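Local coordinates for hypothetical protein (Neisseria meningitidis, PDB 2I45), which is of unknown function but carries a cupin domain, the small beta-barrel fold shared by many metal-dependent enzymes and by sugar-binding and other proteins, at residues Q30-L36 against C93-E99. Sequence-based numbering, arbitrary orientation.
Sequences QFHLVKL and CSLVLIE
Residues 30-36 and 93-99 are neighbouring antiparallel strands inside the five-stranded sheet of the cupin fold, where they bring an early strand of the chain beside its last one. Strand 22-26 continues the sheet beyond 30-36, and strand 50-56 does so beyond 93-99. Four hydrogen-bonded pairs, Gln30-Glu99, His32-Leu97, Val34-Leu95 and Leu36-Cys93, join the backbones. The bonds are short at the Leu36 end, where Leu36 N reaches Cys93 O at 2.8 Å, and lengthen at the Val34-Leu95 pair, where Val34 N to Leu95 O is weak at 3.4 Å. On the face bearing Phe31, Leu33, Lys35, Ser94, Val96 and Ile98, Leu33 and Val96 run side by side, with Leu33 CD2 3.4 Å from Val96 CG2; helix 8-13 packs against both. Val96 turns CG1 anti to its backbone N (chi1 -177°), which sends this other methyl to the edge of the Phe31 ring, near the ring plane, while Ile98 CG1 lies closer, 3.5 Å from Phe31 CD1. Phe31 also packs on Met76 of the second subunit. The opposite face carries Leu36 and Leu95, whose CD2 methyls meet at 3.8 Å, and His32 and Leu97, which touch through their CB atoms. At the far end of that face the Glu99 chain runs alongside Gln30, its CG 3.6 Å from Gln30 CB.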
loop_
_atom_site.group_PDB
_atom_site.type_symbol
_atom_site.label_atom_id
_atom_site.label_comp_id
_atom_site.label_asym_id
_atom_site.label_seq_id
_atom_site.Cartn_x
_atom_site.Cartn_y
_atom_site.Cartn_z
ATOM N N GLN B 30 -7.582 6.777 -3.913
ATOM C CA GLN B 30 -7.460 6.467 -5.322
ATOM C C GLN B 30 -6.261 5.554 -5.592
ATOM O O GLN B 30 -5.162 5.791 -5.114
ATOM C CB GLN B 30 -7.301 7.727 -6.107
ATOM C CG GLN B 30 -7.568 7.440 -7.540
ATOM C CD GLN B 30 -7.876 8.692 -8.350
ATOM O OE1 GLN B 30 -6.933 9.337 -8.849
ATOM N NE2 GLN B 30 -9.192 9.040 -8.501
ATOM N N PHE B 31 -6.452 4.507 -6.360
ATOM C CA PHE B 31 -5.286 3.614 -6.652
ATOM C C PHE B 31 -5.024 3.656 -8.125
ATOM O O PHE B 31 -5.963 3.535 -8.934
ATOM C CB PHE B 31 -5.467 2.181 -6.148
ATOM C CG PHE B 31 -5.862 2.083 -4.677
ATOM C CD1 PHE B 31 -4.938 1.716 -3.702
ATOM C CD2 PHE B 31 -7.140 2.355 -4.257
ATOM C CE1 PHE B 31 -5.284 1.617 -2.339
ATOM C CE2 PHE B 31 -7.473 2.286 -2.890
ATOM C CZ PHE B 31 -6.547 1.901 -1.949
ATOM N N HIS B 32 -3.754 3.892 -8.457
ATOM C CA HIS B 32 -3.277 3.812 -9.809
ATOM C C HIS B 32 -2.437 2.515 -9.945
ATOM O O HIS B 32 -1.528 2.247 -9.126
ATOM C CB HIS B 32 -2.445 5.042 -10.104
ATOM C CG HIS B 32 -3.228 6.322 -10.156
ATOM N ND1 HIS B 32 -3.257 7.130 -11.274
ATOM C CD2 HIS B 32 -4.014 6.933 -9.234
ATOM C CE1 HIS B 32 -4.023 8.186 -11.036
ATOM N NE2 HIS B 32 -4.495 8.092 -9.802
ATOM N N LEU B 33 -2.770 1.687 -10.929
ATOM C CA LEU B 33 -1.937 0.494 -11.231
ATOM C C LEU B 33 -1.417 0.724 -12.634
ATOM O O LEU B 33 -2.198 0.986 -13.539
ATOM C CB LEU B 33 -2.697 -0.839 -11.164
ATOM C CG LEU B 33 -3.626 -1.122 -9.973
ATOM C CD1 LEU B 33 -4.572 -2.271 -10.162
ATOM C CD2 LEU B 33 -2.859 -1.312 -8.763
ATOM N N VAL B 34 -0.094 0.657 -12.788
ATOM C CA VAL B 34 0.560 1.026 -14.033
ATOM C C VAL B 34 1.782 0.210 -14.119
ATOM O O VAL B 34 2.321 -0.179 -13.096
ATOM C CB VAL B 34 1.174 2.391 -13.971
ATOM C CG1 VAL B 34 1.103 3.046 -15.340
ATOM C CG2 VAL B 34 0.562 3.180 -12.889
ATOM N N LYS B 35 2.280 -0.003 -15.326
ATOM C CA LYS B 35 3.513 -0.722 -15.445
ATOM C C LYS B 35 4.488 0.229 -16.057
ATOM O O LYS B 35 4.106 0.966 -16.885
ATOM C CB LYS B 35 3.298 -1.964 -16.274
ATOM C CG LYS B 35 2.408 -2.988 -15.558
ATOM C CD LYS B 35 2.414 -4.402 -16.256
ATOM C CE LYS B 35 1.447 -5.347 -15.573
ATOM N NZ LYS B 35 1.411 -6.752 -16.148
ATOM N N LEU B 36 5.749 0.194 -15.610
ATOM C CA LEU B 36 6.859 1.085 -15.979
ATOM C C LEU B 36 8.041 0.360 -16.620
ATOM O O LEU B 36 8.457 -0.725 -16.137
ATOM C CB LEU B 36 7.403 1.692 -14.702
ATOM C CG LEU B 36 6.874 3.067 -14.359
ATOM C CD1 LEU B 36 5.392 3.366 -14.765
ATOM C CD2 LEU B 36 7.100 3.314 -12.907
ATOM N N CYS B 93 8.555 -2.578 -14.027
ATOM C CA CYS B 93 8.018 -2.598 -12.690
ATOM C C CYS B 93 6.521 -2.437 -12.752
ATOM O O CYS B 93 6.018 -1.486 -13.434
ATOM C CB CYS B 93 8.512 -1.378 -11.904
ATOM S SG CYS B 93 8.052 -1.428 -10.140
ATOM N N SER B 94 5.815 -3.299 -11.999
ATOM C CA SER B 94 4.407 -3.088 -11.694
ATOM C C SER B 94 4.234 -2.417 -10.355
ATOM O O SER B 94 4.773 -2.889 -9.358
ATOM C CB SER B 94 3.690 -4.411 -11.684
ATOM O OG SER B 94 3.949 -5.056 -12.915
ATOM N N LEU B 95 3.431 -1.356 -10.333
ATOM C CA LEU B 95 3.445 -0.436 -9.225
ATOM C C LEU B 95 2.068 0.093 -8.859
ATOM O O LEU B 95 1.317 0.510 -9.736
ATOM C CB LEU B 95 4.319 0.750 -9.637
ATOM C CG LEU B 95 4.027 2.188 -9.122
ATOM C CD1 LEU B 95 4.583 2.438 -7.725
ATOM C CD2 LEU B 95 4.662 3.235 -10.002
ATOM N N VAL B 96 1.766 0.131 -7.561
ATOM C CA VAL B 96 0.586 0.822 -7.090
ATOM C C VAL B 96 0.919 2.191 -6.544
ATOM O O VAL B 96 1.784 2.344 -5.662
ATOM C CB VAL B 96 -0.150 0.078 -5.966
ATOM C CG1 VAL B 96 -1.434 0.875 -5.609
ATOM C CG2 VAL B 96 -0.467 -1.300 -6.376
ATOM N N LEU B 97 0.233 3.183 -7.062
ATOM C CA LEU B 97 0.219 4.468 -6.399
ATOM C C LEU B 97 -1.013 4.630 -5.546
ATOM O O LEU B 97 -2.073 4.156 -5.956
ATOM C CB LEU B 97 0.197 5.594 -7.427
ATOM C CG LEU B 97 1.537 6.280 -7.681
ATOM C CD1 LEU B 97 2.344 5.504 -8.715
ATOM C CD2 LEU B 97 1.337 7.742 -8.106
ATOM N N ILE B 98 -0.894 5.341 -4.415
ATOM C CA ILE B 98 -2.038 5.623 -3.552
ATOM C C ILE B 98 -2.172 7.114 -3.163
ATOM O O ILE B 98 -1.206 7.760 -2.805
ATOM C CB ILE B 98 -2.013 4.743 -2.256
ATOM C CG1 ILE B 98 -2.045 3.278 -2.617
ATOM C CG2 ILE B 98 -3.180 5.006 -1.387
ATOM C CD1 ILE B 98 -0.762 2.533 -2.350
ATOM N N GLU B 99 -3.380 7.638 -3.186
ATOM C CA GLU B 99 -3.599 8.977 -2.729
ATOM C C GLU B 99 -4.916 9.063 -2.038
ATOM O O GLU B 99 -5.718 8.185 -2.241
ATOM C CB GLU B 99 -3.602 9.923 -3.913
ATOM C CG GLU B 99 -4.230 9.377 -5.202
ATOM C CD GLU B 99 -4.212 10.449 -6.326
ATOM O OE1 GLU B 99 -4.992 11.473 -6.216
ATOM O OE2 GLU B 99 -3.390 10.237 -7.282
#